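Local coordinates for cysteine desulfurase (Thermococcus onnurineus, PDB 5B89), which probably catalyses the pyridoxal-phosphate-dependent removal of sulfur from L-cysteine, passing it to a sulfur carrier and releasing L-alanine, at residues 37-42 against 367-372; 345-350 against 392-397; 361-366 against 408-413; 29-34 against 45-50; 317-322 against 398-403. All coordinates share one frame; numbering follows the deposited sequence.

Contact 1: residues 37-42 against 367-372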
# COMPACT_ATOMS: atom_id res chain seq x y z
N VAL B 37 -24.92 -6.02 13.34
CA VAL B 37 -24.45 -5.15 14.38
C VAL B 37 -24.87 -3.67 14.08
O VAL B 37 -25.23 -3.38 13.02
CB VAL B 37 -22.90 -5.15 14.48
CG1 VAL B 37 -22.37 -6.52 14.82
CG2 VAL B 37 -22.24 -4.63 13.21
N ILE B 38 -24.78 -2.81 15.09
CA ILE B 38 -24.99 -1.39 14.94
C ILE B 38 -23.54 -0.89 14.88
O ILE B 38 -22.87 -0.87 15.83
CB ILE B 38 -25.72 -0.79 16.13
CG1 ILE B 38 -27.16 -1.27 16.10
CG2 ILE B 38 -25.72 0.72 16.04
CD1 ILE B 38 -27.99 -0.79 17.28
N TYR B 39 -23.10 -0.55 13.68
CA TYR B 39 -21.71 -0.16 13.45
C TYR B 39 -21.53 1.38 13.53
O TYR B 39 -21.84 2.08 12.63
CB TYR B 39 -21.22 -0.68 12.08
CG TYR B 39 -19.73 -0.51 11.85
CD1 TYR B 39 -18.82 -1.38 12.36
CD2 TYR B 39 -19.28 0.56 11.14
CE1 TYR B 39 -17.49 -1.20 12.15
CE2 TYR B 39 -17.95 0.73 10.94
CZ TYR B 39 -17.07 -0.15 11.44
OH TYR B 39 -15.75 0.04 11.23
N PHE B 40 -20.98 1.79 14.65
CA PHE B 40 -20.70 3.18 14.96
C PHE B 40 -19.19 3.44 15.08
O PHE B 40 -18.77 4.17 15.89
CB PHE B 40 -21.41 3.61 16.27
CG PHE B 40 -22.93 3.83 16.15
CD1 PHE B 40 -23.59 3.77 14.97
CD2 PHE B 40 -23.65 4.12 17.27
CE1 PHE B 40 -24.94 3.99 14.89
CE2 PHE B 40 -25.00 4.35 17.21
CZ PHE B 40 -25.66 4.27 16.03
N ASP B 41 -18.42 2.79 14.23
CA ASP B 41 -16.96 2.98 14.25
C ASP B 41 -16.44 3.36 12.87
O ASP B 41 -15.41 2.95 12.47
CB ASP B 41 -16.21 1.77 14.78
CG ASP B 41 -14.77 2.09 15.22
OD1 ASP B 41 -14.47 3.25 15.45
OD2 ASP B 41 -14.01 1.16 15.29
N ASN B 42 -17.23 4.18 12.19
CA ASN B 42 -16.94 4.61 10.82
C ASN B 42 -15.68 5.49 10.70
O ASN B 42 -15.08 5.48 9.62
CB ASN B 42 -18.18 5.30 10.22
CG ASN B 42 -19.27 4.29 10.00
OD1 ASN B 42 -19.20 3.45 9.08
ND2 ASN B 42 -20.19 4.27 10.87
N SER B 367 -24.08 -5.49 20.87
CA SER B 367 -23.83 -5.48 19.46
C SER B 367 -23.73 -4.04 18.84
O SER B 367 -24.07 -3.93 17.66
CB SER B 367 -24.85 -6.28 18.69
OG SER B 367 -24.76 -7.67 19.13
N ILE B 368 -23.27 -3.10 19.67
CA ILE B 368 -23.02 -1.75 19.18
C ILE B 368 -21.48 -1.55 19.24
O ILE B 368 -20.81 -1.72 20.21
CB ILE B 368 -23.67 -0.71 20.09
CG1 ILE B 368 -25.20 -0.91 20.13
CG2 ILE B 368 -23.28 0.70 19.61
CD1 ILE B 368 -25.87 -0.12 21.27
N MET B 369 -20.94 -1.18 18.05
CA MET B 369 -19.51 -1.08 17.78
C MET B 369 -19.10 0.38 17.85
O MET B 369 -19.50 1.16 17.01
CB MET B 369 -19.19 -1.66 16.39
CG MET B 369 -19.75 -3.00 15.95
SD MET B 369 -19.18 -4.51 16.80
CE MET B 369 -20.45 -4.78 18.08
N VAL B 370 -18.35 0.63 18.91
CA VAL B 370 -17.74 1.93 19.08
C VAL B 370 -16.26 1.77 19.38
O VAL B 370 -15.77 0.72 19.72
CB VAL B 370 -18.42 2.78 20.20
CG1 VAL B 370 -19.83 3.14 19.89
CG2 VAL B 370 -18.28 2.15 21.57
N ARG B 371 -15.50 2.89 19.25
CA ARG B 371 -14.08 2.84 19.60
C ARG B 371 -13.83 3.64 20.87
O ARG B 371 -14.59 4.50 21.26
CB ARG B 371 -13.22 3.32 18.41
CG ARG B 371 -11.81 2.71 18.52
CD ARG B 371 -11.08 2.48 17.22
NE ARG B 371 -11.48 1.36 16.39
CZ ARG B 371 -10.80 0.23 16.18
NH1 ARG B 371 -9.69 -0.08 16.83
NH2 ARG B 371 -11.27 -0.60 15.29
N SER B 372 -12.81 3.21 21.57
CA SER B 372 -12.43 3.84 22.82
C SER B 372 -10.92 4.07 22.85
O SER B 372 -10.20 3.35 22.24
CB SER B 372 -12.91 2.98 24.01
OG SER B 372 -12.46 1.63 23.86
O HOH W 1 -13.51 -0.65 12.97
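Asp41 and Arg371 form a salt bridge just past a short pair of parallel strands. Arg371 NE donates to the syn lone pair of Asp41 OD2 at 2.8 Å, nearly straight at 163°. NH2 adds a weak bond to the same oxygen. The carboxylate and guanidinium planes are nearly coplanar. The chi3 bend of Arg371 (-75°) turns NE back toward the carboxylate. A water accepts from Arg371 NH2 and donates to Tyr39 OH, whose main partner is Thr45 O.

The strands pair through Ile38 N to Ser367 O at 2.9 Å and Met369 N to Ile38 O at 3.0 Å. Ile38 and Ile368 lie side by side on one face, with Ile38 CD1 4.0 Å from Ile368 CG1. On the other face Met369, bent at chi2 and chi3, crosses Tyr39 at about a right angle. Met369 CG sits 4.0 Å from Tyr39 CD1.

His72 of the second subunit also bonds Asp41 OD2, and Val67 O of that subunit takes Arg371 NH1. The side chain of Arg371 is about 4 Å from the bound alanine. The shared carboxylate would probably fix the guanidinium's rotation, tying the sheet edge to the dimer interface beside the alanine pocket.

Contact 2: residues 345-350 against 392-397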
# COMPACT_ATOMS: atom_id res chain seq x y z
N GLY B 345 -19.84 13.74 11.56
CA GLY B 345 -20.49 12.55 12.06
C GLY B 345 -19.71 11.73 13.03
O GLY B 345 -19.51 10.59 12.85
N VAL B 346 -19.24 12.40 14.06
CA VAL B 346 -18.40 11.86 15.08
C VAL B 346 -18.84 12.42 16.43
O VAL B 346 -18.89 13.61 16.55
CB VAL B 346 -16.94 12.32 14.89
CG1 VAL B 346 -16.04 11.76 15.96
CG2 VAL B 346 -16.43 11.90 13.50
N VAL B 347 -19.17 11.56 17.39
CA VAL B 347 -19.51 12.04 18.76
C VAL B 347 -18.65 11.29 19.73
O VAL B 347 -18.83 10.05 19.97
CB VAL B 347 -21.00 11.78 19.01
CG1 VAL B 347 -21.29 12.29 20.44
CG2 VAL B 347 -21.88 12.49 18.01
N SER B 348 -17.68 11.96 20.35
CA SER B 348 -16.89 11.48 21.43
C SER B 348 -17.56 11.93 22.71
O SER B 348 -18.11 13.03 22.82
CB SER B 348 -15.42 12.11 21.43
OG SER B 348 -14.57 11.35 20.59
N PHE B 349 -17.53 11.02 23.68
CA PHE B 349 -18.15 11.22 24.96
C PHE B 349 -17.46 10.38 26.02
O PHE B 349 -16.60 9.60 25.74
CB PHE B 349 -19.65 10.87 24.92
CG PHE B 349 -19.95 9.44 24.55
CD1 PHE B 349 -19.97 9.07 23.25
CD2 PHE B 349 -20.29 8.51 25.50
CE1 PHE B 349 -20.24 7.79 22.89
CE2 PHE B 349 -20.57 7.22 25.15
CZ PHE B 349 -20.56 6.85 23.85
N ASN B 350 -17.87 10.62 27.25
CA ASN B 350 -17.39 9.84 28.38
C ASN B 350 -18.51 9.68 29.40
O ASN B 350 -19.36 10.48 29.51
CB ASN B 350 -16.19 10.46 29.09
CG ASN B 350 -14.87 10.00 28.53
OD1 ASN B 350 -14.62 8.85 28.37
ND2 ASN B 350 -14.02 10.93 28.26
N ALA B 392 -18.51 7.33 18.98
CA ALA B 392 -19.50 6.79 18.07
C ALA B 392 -19.39 7.64 16.80
O ALA B 392 -19.39 8.80 16.87
CB ALA B 392 -20.89 6.87 18.64
N SER B 393 -19.27 7.02 15.66
CA SER B 393 -19.11 7.72 14.41
C SER B 393 -19.93 7.03 13.35
O SER B 393 -20.09 5.84 13.34
CB SER B 393 -17.65 7.79 14.02
OG SER B 393 -17.12 6.55 14.00
N PHE B 394 -20.44 7.85 12.47
CA PHE B 394 -21.43 7.46 11.50
C PHE B 394 -21.14 7.55 10.02
O PHE B 394 -20.23 8.20 9.62
CB PHE B 394 -22.65 8.37 11.73
CG PHE B 394 -23.11 8.47 13.17
CD1 PHE B 394 -23.58 7.39 13.86
CD2 PHE B 394 -23.13 9.71 13.80
CE1 PHE B 394 -24.02 7.52 15.16
CE2 PHE B 394 -23.55 9.83 15.10
CZ PHE B 394 -24.00 8.74 15.77
N HIS B 395 -22.00 6.90 9.26
CA HIS B 395 -22.06 6.99 7.83
C HIS B 395 -23.56 6.99 7.42
O HIS B 395 -24.39 6.84 8.22
CB HIS B 395 -21.22 5.96 7.03
CG HIS B 395 -20.69 6.52 5.76
ND1 HIS B 395 -19.46 6.19 5.21
CD2 HIS B 395 -21.24 7.41 4.93
CE1 HIS B 395 -19.28 6.91 4.12
NE2 HIS B 395 -20.34 7.67 3.94
N VAL B 396 -23.79 7.18 6.15
CA VAL B 396 -25.11 7.29 5.56
C VAL B 396 -26.02 6.09 5.78
O VAL B 396 -27.19 6.22 5.73
CB VAL B 396 -25.03 7.71 4.07
CG1 VAL B 396 -24.50 6.60 3.20
CG2 VAL B 396 -26.38 8.22 3.55
N TYR B 397 -25.42 4.95 6.01
CA TYR B 397 -26.15 3.71 6.27
C TYR B 397 -26.61 3.53 7.70
O TYR B 397 -27.35 2.69 7.97
CB TYR B 397 -25.36 2.46 5.79
CG TYR B 397 -23.90 2.43 6.16
CD1 TYR B 397 -23.49 2.19 7.42
CD2 TYR B 397 -22.96 2.66 5.22
CE1 TYR B 397 -22.16 2.17 7.74
CE2 TYR B 397 -21.64 2.66 5.51
CZ TYR B 397 -21.26 2.41 6.76
OH TYR B 397 -19.91 2.45 6.99
O HOH W 2 -17.95 9.62 10.43
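Val347 and Ala392 face each other as a hydrogen-bonded antiparallel pair, joining strand 346-349 to strand 389-393 in the four-stranded mixed sheet. Val347 N reaches Ala392 O at 2.8 Å and 174°. The return bond, Ala392 N to Val347 O, is 2.9 Å long. Next along is the non-hydrogen-bonded pair Val346 and Ser393, whose CA atoms are 4.3 Å apart. This backbone ladder is the tight part.

The side chains meet more loosely. On the face of Val347 and Ala392, Val347 CG2 stands 4.3 Å from CE2 of the Phe394 ring. Phe394 has CG anti to its carbonyl carbon (chi1 -49°), and its CD2 lies 3.8 Å from Gly345 O. Phe349 brings CE1 to 4.4 Å from Ala392 CB. Ser393 OG, on the other face, bonds Thr43 N.

The ladder ends at Gly345, where water takes part. Gly345 O accepts from Phe394 N at 2.9 Å, and a water donates to both Gly345 O and Phe394 O. The touching residues are all buried, and the water bridges two carbonyls at the loop end. Leu319 and Thr323 of helix 309-329 pack against the Phe394 side chain.

Backbone bonds thus carry the pairing, and the last carbonyl is satisfied by an amide and a water together. Such double acceptance would probably hold the chain in place where the strand gives way to loop.

Contact 3: residues 361-366 against 408-413; sequences AILDDH and GVMEEL
Val409 meets the His366 ring and Leu363 where two helices, 356-365 and 400-415, pack on the small mixed sheet of this class-V aminotransferase fold. The short helical segments run at 126° to each other, with their axes 10.6 Å apart.

The first shell is apolar. Val409 CG1 sits over one face of the His366 ring in a CH-pi contact, 3.8 Å from the ring centroid and 15° off its normal. CG2 of the same valine touches the ring at CD2. CG1 also meets Leu363 CD2 at 3.8 Å. Leu363 turns its other methyl, CD1, to the sulfur of Met410 at 4.1 Å, and the two side chains cross at about a right angle. Farther along, Ile362 CG2 and Leu413 CD1 are 4.0 Å apart. An alanine in place of Val409 would probably leave the His366 face and Leu363 CD2 without their methyl partners and open a gap between the helices.

The next shell fixes these groups. Leu363 and Val409 both rest on Ile368 of strand 368-373, which anchors the pair to the sheet. Met410 lies against Leu330 and Val351, while Leu413 reaches Leu354. Asp364 turns to the second subunit, where its OD1 bonds Arg73 N. At the more exposed end, Glu412 approaches the histidine without a hydrogen bond.

The rotation of the ring is set within its own segment: His366 ND1 donates to Ile362 O at 3.0 Å and 174°, with that oxygen in the ring plane.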
# COMPACT_ATOMS: atom_id res chain seq x y z
N ALA B 361 -16.99 -1.88 25.92
CA ALA B 361 -17.26 -3.31 26.12
C ALA B 361 -18.74 -3.56 26.43
O ALA B 361 -19.29 -4.47 25.85
CB ALA B 361 -16.42 -3.84 27.24
N ILE B 362 -19.37 -2.66 27.23
CA ILE B 362 -20.82 -2.80 27.45
C ILE B 362 -21.63 -2.63 26.18
O ILE B 362 -22.55 -3.36 25.83
CB ILE B 362 -21.28 -1.89 28.57
CG1 ILE B 362 -20.72 -2.35 29.89
CG2 ILE B 362 -22.82 -1.83 28.65
CD1 ILE B 362 -20.70 -1.25 30.88
N LEU B 363 -21.20 -1.67 25.34
CA LEU B 363 -21.82 -1.48 24.10
C LEU B 363 -21.68 -2.66 23.18
O LEU B 363 -22.65 -3.06 22.50
CB LEU B 363 -21.38 -0.14 23.43
CG LEU B 363 -21.93 1.12 24.17
CD1 LEU B 363 -21.20 2.42 23.86
CD2 LEU B 363 -23.42 1.30 23.87
N ASP B 364 -20.49 -3.19 23.14
CA ASP B 364 -20.21 -4.39 22.38
C ASP B 364 -21.10 -5.62 22.80
O ASP B 364 -21.58 -6.30 21.92
CB ASP B 364 -18.74 -4.77 22.40
CG ASP B 364 -18.44 -5.99 21.58
OD1 ASP B 364 -18.64 -6.14 20.33
OD2 ASP B 364 -18.12 -7.01 22.31
N ASP B 365 -21.34 -5.72 24.07
CA ASP B 365 -22.22 -6.78 24.58
C ASP B 365 -23.57 -6.66 23.85
O ASP B 365 -24.26 -7.67 23.69
CB ASP B 365 -22.43 -6.61 26.09
CG ASP B 365 -21.25 -6.83 26.98
OD1 ASP B 365 -20.25 -7.42 26.58
OD2 ASP B 365 -21.30 -6.32 28.14
N HIS B 366 -24.05 -5.42 23.61
CA HIS B 366 -25.26 -5.08 22.96
C HIS B 366 -25.18 -4.95 21.44
O HIS B 366 -26.03 -4.40 20.82
CB HIS B 366 -25.86 -3.82 23.58
CG HIS B 366 -26.28 -3.95 25.00
ND1 HIS B 366 -25.47 -3.87 26.09
CD2 HIS B 366 -27.53 -4.12 25.47
CE1 HIS B 366 -26.20 -4.06 27.20
NE2 HIS B 366 -27.42 -4.20 26.82
N GLY B 408 -30.89 3.99 24.38
CA GLY B 408 -31.50 3.07 25.34
C GLY B 408 -30.52 2.26 26.10
O GLY B 408 -30.60 2.10 27.33
N VAL B 409 -29.44 1.78 25.42
CA VAL B 409 -28.40 1.13 26.11
C VAL B 409 -27.55 2.02 27.03
O VAL B 409 -27.23 1.67 28.13
CB VAL B 409 -27.45 0.32 25.13
CG1 VAL B 409 -26.25 -0.30 25.82
CG2 VAL B 409 -28.24 -0.63 24.32
N MET B 410 -27.27 3.25 26.58
CA MET B 410 -26.60 4.22 27.39
C MET B 410 -27.41 4.59 28.67
O MET B 410 -26.82 4.77 29.72
CB MET B 410 -26.28 5.50 26.63
CG MET B 410 -25.16 5.35 25.60
SD MET B 410 -23.61 4.80 26.25
CE MET B 410 -23.20 6.04 27.44
N GLU B 411 -28.72 4.61 28.49
CA GLU B 411 -29.61 4.94 29.63
C GLU B 411 -29.53 3.84 30.70
O GLU B 411 -29.33 4.15 31.85
CB GLU B 411 -31.00 5.15 29.09
CG GLU B 411 -32.03 5.51 30.17
CD GLU B 411 -33.41 5.78 29.62
OE1 GLU B 411 -33.57 6.30 28.46
OE2 GLU B 411 -34.38 5.46 30.39
N GLU B 412 -29.58 2.58 30.26
CA GLU B 412 -29.45 1.47 31.16
C GLU B 412 -28.07 1.48 31.82
O GLU B 412 -27.99 1.35 33.08
CB GLU B 412 -29.74 0.22 30.36
CG GLU B 412 -29.59 -1.19 30.96
CD GLU B 412 -30.14 -2.28 29.98
OE1 GLU B 412 -30.24 -2.00 28.74
OE2 GLU B 412 -30.49 -3.40 30.43
N LEU B 413 -26.99 1.78 31.08
CA LEU B 413 -25.71 1.86 31.67
C LEU B 413 -25.62 2.89 32.74
O LEU B 413 -25.07 2.63 33.76
CB LEU B 413 -24.68 2.12 30.55
CG LEU B 413 -23.21 2.16 30.85
CD1 LEU B 413 -22.52 2.11 29.49
CD2 LEU B 413 -22.76 3.38 31.55

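Contact 4: residues 29-34 against 45-50; sequences KDIPLT and TSLTPK
Ile31 has CG2 anti to its backbone N and CG1 beside it (chi1 -54°), and this splits its branches between two partners. CG2 reaches Leu47 CB at 3.7 Å, while CG1 lies 3.9 Å from Pro49 CA. Leu47 has CG anti to its carbonyl carbon (chi1 -65°), and its methyls part beyond it. Its CD2 meets Leu33 CD1 at 4.1 Å, the side chains crossing at about a right angle. Its CD1 touches Thr34 CG2 at 4.1 Å.

One hydrogen bond crosses the contact: Lys50 N donates to Asp30 O at 2.9 Å. Pro49 is the N-cap residue of helix 50-62, so Asp30 O takes an amide from the first turn. Ile31 O accepts from both N and OG1 of Thr34, which holds the turn at residues 31-34. A glycine in place of Ile31 would probably leave a gap beside Leu47 and Pro49 and let the loop shift.

Asp30 OD2 bonds Tyr303 OH of helix 291-307. Leu33 and Lys50 pack on Leu61 of the second subunit, and Thr48 OG1 bonds Arg64 of that subunit. The contact thus joins the loops before and after strand 38-39, at the start of helix 50-62.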
# COMPACT_ATOMS: atom_id res chain seq x y z
N LYS B 29 -29.16 -2.25 2.41
CA LYS B 29 -29.39 -3.49 1.68
C LYS B 29 -28.17 -4.04 1.00
O LYS B 29 -28.17 -5.16 0.66
CB LYS B 29 -30.42 -3.30 0.59
CG LYS B 29 -31.82 -3.18 1.07
CD LYS B 29 -32.68 -2.74 -0.09
CE LYS B 29 -33.53 -3.87 -0.59
NZ LYS B 29 -34.61 -4.10 0.40
N ASP B 30 -27.16 -3.23 0.79
CA ASP B 30 -25.94 -3.66 0.17
C ASP B 30 -24.81 -4.00 1.16
O ASP B 30 -23.75 -4.34 0.74
CB ASP B 30 -25.38 -2.57 -0.74
CG ASP B 30 -26.22 -2.33 -1.97
OD1 ASP B 30 -26.89 -3.22 -2.40
OD2 ASP B 30 -26.22 -1.23 -2.46
N ILE B 31 -25.08 -3.90 2.44
CA ILE B 31 -24.09 -4.12 3.50
C ILE B 31 -24.62 -5.13 4.52
O ILE B 31 -25.30 -4.78 5.42
CB ILE B 31 -23.74 -2.80 4.20
CG1 ILE B 31 -23.30 -1.76 3.15
CG2 ILE B 31 -22.62 -3.00 5.19
CD1 ILE B 31 -23.23 -0.34 3.66
N PRO B 32 -24.27 -6.39 4.34
CA PRO B 32 -24.82 -7.39 5.21
C PRO B 32 -24.54 -7.21 6.65
O PRO B 32 -25.38 -7.54 7.53
CB PRO B 32 -24.06 -8.70 4.77
CG PRO B 32 -23.69 -8.42 3.40
CD PRO B 32 -23.55 -6.94 3.20
N LEU B 33 -23.38 -6.67 7.06
CA LEU B 33 -23.13 -6.43 8.47
C LEU B 33 -24.14 -5.51 9.18
O LEU B 33 -24.21 -5.62 10.39
CB LEU B 33 -21.69 -5.95 8.70
CG LEU B 33 -20.71 -7.10 8.73
CD1 LEU B 33 -19.23 -6.55 8.50
CD2 LEU B 33 -20.77 -7.83 10.07
N THR B 34 -24.83 -4.65 8.45
CA THR B 34 -25.85 -3.80 9.14
C THR B 34 -26.99 -4.60 9.67
O THR B 34 -27.68 -4.11 10.56
CB THR B 34 -26.38 -2.72 8.21
OG1 THR B 34 -27.05 -3.24 7.03
CG2 THR B 34 -25.21 -1.76 7.71
N THR B 45 -12.92 2.95 10.19
CA THR B 45 -13.03 2.41 8.86
C THR B 45 -14.52 2.24 8.55
O THR B 45 -15.27 2.04 9.42
CB THR B 45 -12.24 1.08 8.69
OG1 THR B 45 -11.85 0.88 7.34
CG2 THR B 45 -13.04 -0.10 9.15
N SER B 46 -14.89 2.36 7.31
CA SER B 46 -16.27 2.14 6.95
C SER B 46 -16.56 0.68 6.67
O SER B 46 -15.68 -0.09 6.54
CB SER B 46 -16.62 2.92 5.67
OG SER B 46 -15.83 2.54 4.58
N LEU B 47 -17.84 0.35 6.59
CA LEU B 47 -18.29 -0.94 6.15
C LEU B 47 -18.26 -0.80 4.63
O LEU B 47 -18.27 0.24 4.12
CB LEU B 47 -19.70 -1.26 6.64
CG LEU B 47 -19.78 -1.38 8.13
CD1 LEU B 47 -21.22 -1.70 8.51
CD2 LEU B 47 -18.86 -2.48 8.60
N THR B 48 -18.21 -1.91 3.94
CA THR B 48 -18.03 -1.94 2.51
C THR B 48 -19.22 -2.55 1.77
O THR B 48 -19.56 -3.62 2.04
CB THR B 48 -16.75 -2.77 2.21
OG1 THR B 48 -15.66 -2.32 3.01
CG2 THR B 48 -16.38 -2.72 0.74
N PRO B 49 -19.81 -1.83 0.85
CA PRO B 49 -20.98 -2.36 0.12
C PRO B 49 -20.55 -3.48 -0.84
O PRO B 49 -19.49 -3.48 -1.44
CB PRO B 49 -21.46 -1.15 -0.65
CG PRO B 49 -20.59 -0.01 -0.33
CD PRO B 49 -19.47 -0.44 0.54
N LYS B 50 -21.52 -4.33 -1.10
CA LYS B 50 -21.27 -5.44 -2.04
C LYS B 50 -20.82 -5.05 -3.36
O LYS B 50 -19.95 -5.68 -3.95
CB LYS B 50 -22.53 -6.32 -2.14
CG LYS B 50 -22.69 -7.13 -0.94
CD LYS B 50 -24.05 -7.87 -0.95
CE LYS B 50 -24.24 -8.74 -2.17
NZ LYS B 50 -23.49 -10.00 -2.01

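Contact 5: residues 317-322 against 398-403; sequences HKLVKR and NSLEEV
Leu319 reaches from helix 309-329 to the start of helix 400-415, its two methyls set against different groups. CD1 lies 3.7 Å from Asn398 CB, and the two side chains cross at about a right angle. Leu319 CD2 touches the backbone at Ser399 C, 3.4 Å away. The same methyl, Leu319 CD2, also meets Val403 CG2 at 3.7 Å.

One turn on, Arg322 crosses Val403 obliquely. The contact is made by the aliphatic stem, with CG 3.8 Å from Val403 CG1. A bend at chi2 (64°) follows, and the charged end pairs with Glu404 through NE. Leu400 CD2 fits between the helices, 3.8 Å from Arg322 CB and close to Lys318 O.

Behind this apolar layer the start of helix 400-415 is held by polar bonds. Ser399 and Glu402 form a capping box: Glu402 N donates to Ser399 OG at 3.0 Å, and Ser399 N donates to Glu402 OE1. Asn398 ND2 reaches the same OE1 at 2.9 Å from the opposite face of the carboxylate. Arg28 pairs with the other oxygen, OE2. Asn398 also bonds Tyr39 O and His395 N, linking the helix start to the strand and loop beside it.

No hydrogen bond joins the two segments, so they meet by van der Waals contact, of methyls with side chains and with backbone. Two donors on OE1 and the arginine on OE2 would probably stabilise the negative charge of the buried Glu402 and fix its carboxylate.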
# COMPACT_ATOMS: atom_id res chain seq x y z
N HIS B 317 -25.95 14.47 9.93
CA HIS B 317 -26.33 15.52 10.82
C HIS B 317 -27.52 15.08 11.70
O HIS B 317 -27.53 15.35 12.81
CB HIS B 317 -26.69 16.74 10.02
CG HIS B 317 -27.30 17.79 10.85
ND1 HIS B 317 -28.63 18.10 10.81
CD2 HIS B 317 -26.77 18.51 11.85
CE1 HIS B 317 -28.89 19.01 11.73
NE2 HIS B 317 -27.78 19.27 12.37
N LYS B 318 -28.48 14.41 11.10
CA LYS B 318 -29.64 13.94 11.87
C LYS B 318 -29.19 13.01 12.96
O LYS B 318 -29.68 13.04 14.04
CB LYS B 318 -30.67 13.23 10.99
CG LYS B 318 -31.41 14.06 9.97
CD LYS B 318 -32.37 13.23 9.16
CE LYS B 318 -32.87 13.96 7.95
NZ LYS B 318 -33.72 13.16 7.02
N LEU B 319 -28.25 12.13 12.63
CA LEU B 319 -27.76 11.23 13.63
C LEU B 319 -27.01 11.85 14.78
O LEU B 319 -27.21 11.61 15.92
CB LEU B 319 -26.88 10.10 12.94
CG LEU B 319 -27.50 9.36 11.82
CD1 LEU B 319 -26.43 8.51 11.09
CD2 LEU B 319 -28.61 8.43 12.36
N VAL B 320 -26.13 12.85 14.46
CA VAL B 320 -25.43 13.62 15.49
C VAL B 320 -26.39 14.44 16.37
O VAL B 320 -26.16 14.52 17.55
CB VAL B 320 -24.40 14.54 14.76
CG1 VAL B 320 -23.77 15.46 15.70
CG2 VAL B 320 -23.32 13.68 14.06
N LYS B 321 -27.34 15.06 15.73
CA LYS B 321 -28.32 15.88 16.44
C LYS B 321 -29.07 15.04 17.47
O LYS B 321 -29.15 15.43 18.60
CB LYS B 321 -29.26 16.56 15.46
CG LYS B 321 -30.15 17.63 16.08
CD LYS B 321 -31.07 18.26 15.08
CE LYS B 321 -31.82 19.38 15.80
NZ LYS B 321 -32.89 18.94 16.71
N ARG B 322 -29.57 13.87 17.07
CA ARG B 322 -30.27 13.04 18.05
C ARG B 322 -29.35 12.43 19.10
O ARG B 322 -29.69 12.38 20.22
CB ARG B 322 -31.14 12.00 17.36
CG ARG B 322 -31.87 11.09 18.33
CD ARG B 322 -32.86 11.88 19.19
NE ARG B 322 -33.53 10.94 20.06
CZ ARG B 322 -33.63 11.06 21.35
NH1 ARG B 322 -33.17 12.10 21.96
NH2 ARG B 322 -34.20 10.10 22.06
N ASN B 398 -26.13 4.33 8.61
CA ASN B 398 -26.59 4.37 9.97
C ASN B 398 -27.95 5.09 10.06
O ASN B 398 -28.30 5.87 9.26
CB ASN B 398 -25.59 4.96 10.95
CG ASN B 398 -24.34 4.17 11.06
OD1 ASN B 398 -23.24 4.74 10.82
ND2 ASN B 398 -24.43 2.88 11.42
N SER B 399 -28.77 4.57 10.98
CA SER B 399 -30.19 5.01 11.10
C SER B 399 -30.50 5.62 12.48
O SER B 399 -29.90 5.36 13.50
CB SER B 399 -31.11 3.74 10.92
OG SER B 399 -31.05 2.92 12.03
N LEU B 400 -31.60 6.45 12.41
CA LEU B 400 -32.09 6.99 13.70
C LEU B 400 -32.56 5.89 14.73
O LEU B 400 -32.41 5.99 15.88
CB LEU B 400 -33.17 8.02 13.48
CG LEU B 400 -32.66 9.42 13.03
CD1 LEU B 400 -33.79 10.27 12.45
CD2 LEU B 400 -31.93 10.05 14.20
N GLU B 401 -33.08 4.80 14.16
CA GLU B 401 -33.44 3.59 14.94
C GLU B 401 -32.28 3.05 15.75
O GLU B 401 -32.36 2.70 16.91
CB GLU B 401 -34.09 2.54 14.06
CG GLU B 401 -35.49 2.90 13.56
CD GLU B 401 -35.50 3.67 12.23
OE1 GLU B 401 -36.63 3.79 11.64
OE2 GLU B 401 -34.46 4.20 11.71
N GLU B 402 -31.10 3.00 15.04
CA GLU B 402 -29.92 2.63 15.71
C GLU B 402 -29.46 3.57 16.84
O GLU B 402 -28.99 3.14 17.83
CB GLU B 402 -28.73 2.48 14.68
CG GLU B 402 -28.86 1.31 13.70
CD GLU B 402 -27.69 1.23 12.70
OE1 GLU B 402 -27.19 2.31 12.28
OE2 GLU B 402 -27.32 0.11 12.23
N VAL B 403 -29.60 4.89 16.58
CA VAL B 403 -29.26 5.83 17.57
C VAL B 403 -30.19 5.65 18.79
O VAL B 403 -29.72 5.70 19.88
CB VAL B 403 -29.35 7.27 16.97
CG1 VAL B 403 -29.28 8.35 18.05
CG2 VAL B 403 -28.17 7.48 15.96

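In the fold
Contacts 1, 2, 3 and 5 gather round the four-stranded mixed sheet, ordered 38-39, 368-373, 389-393, 346-349. Contact 1 pairs the first two strands and contact 2 the last two; their centres are about 9 Å apart. Contacts 3 and 5 share helix 400-415, their centres about 16 Å apart, with helices 356-365 and 309-329 as their other partners. Contact 4 joins the loops flanking strand 38-39, and its centre is about 13 Å from that of contact 1. Along the chain contact 4 closes before contacts 2, 3 and 5 open, and contact 2 is nested within contact 5. N-terminal residues thus join a sheet otherwise C-terminal, and contacts 1, 3 and 4 touch the second subunit.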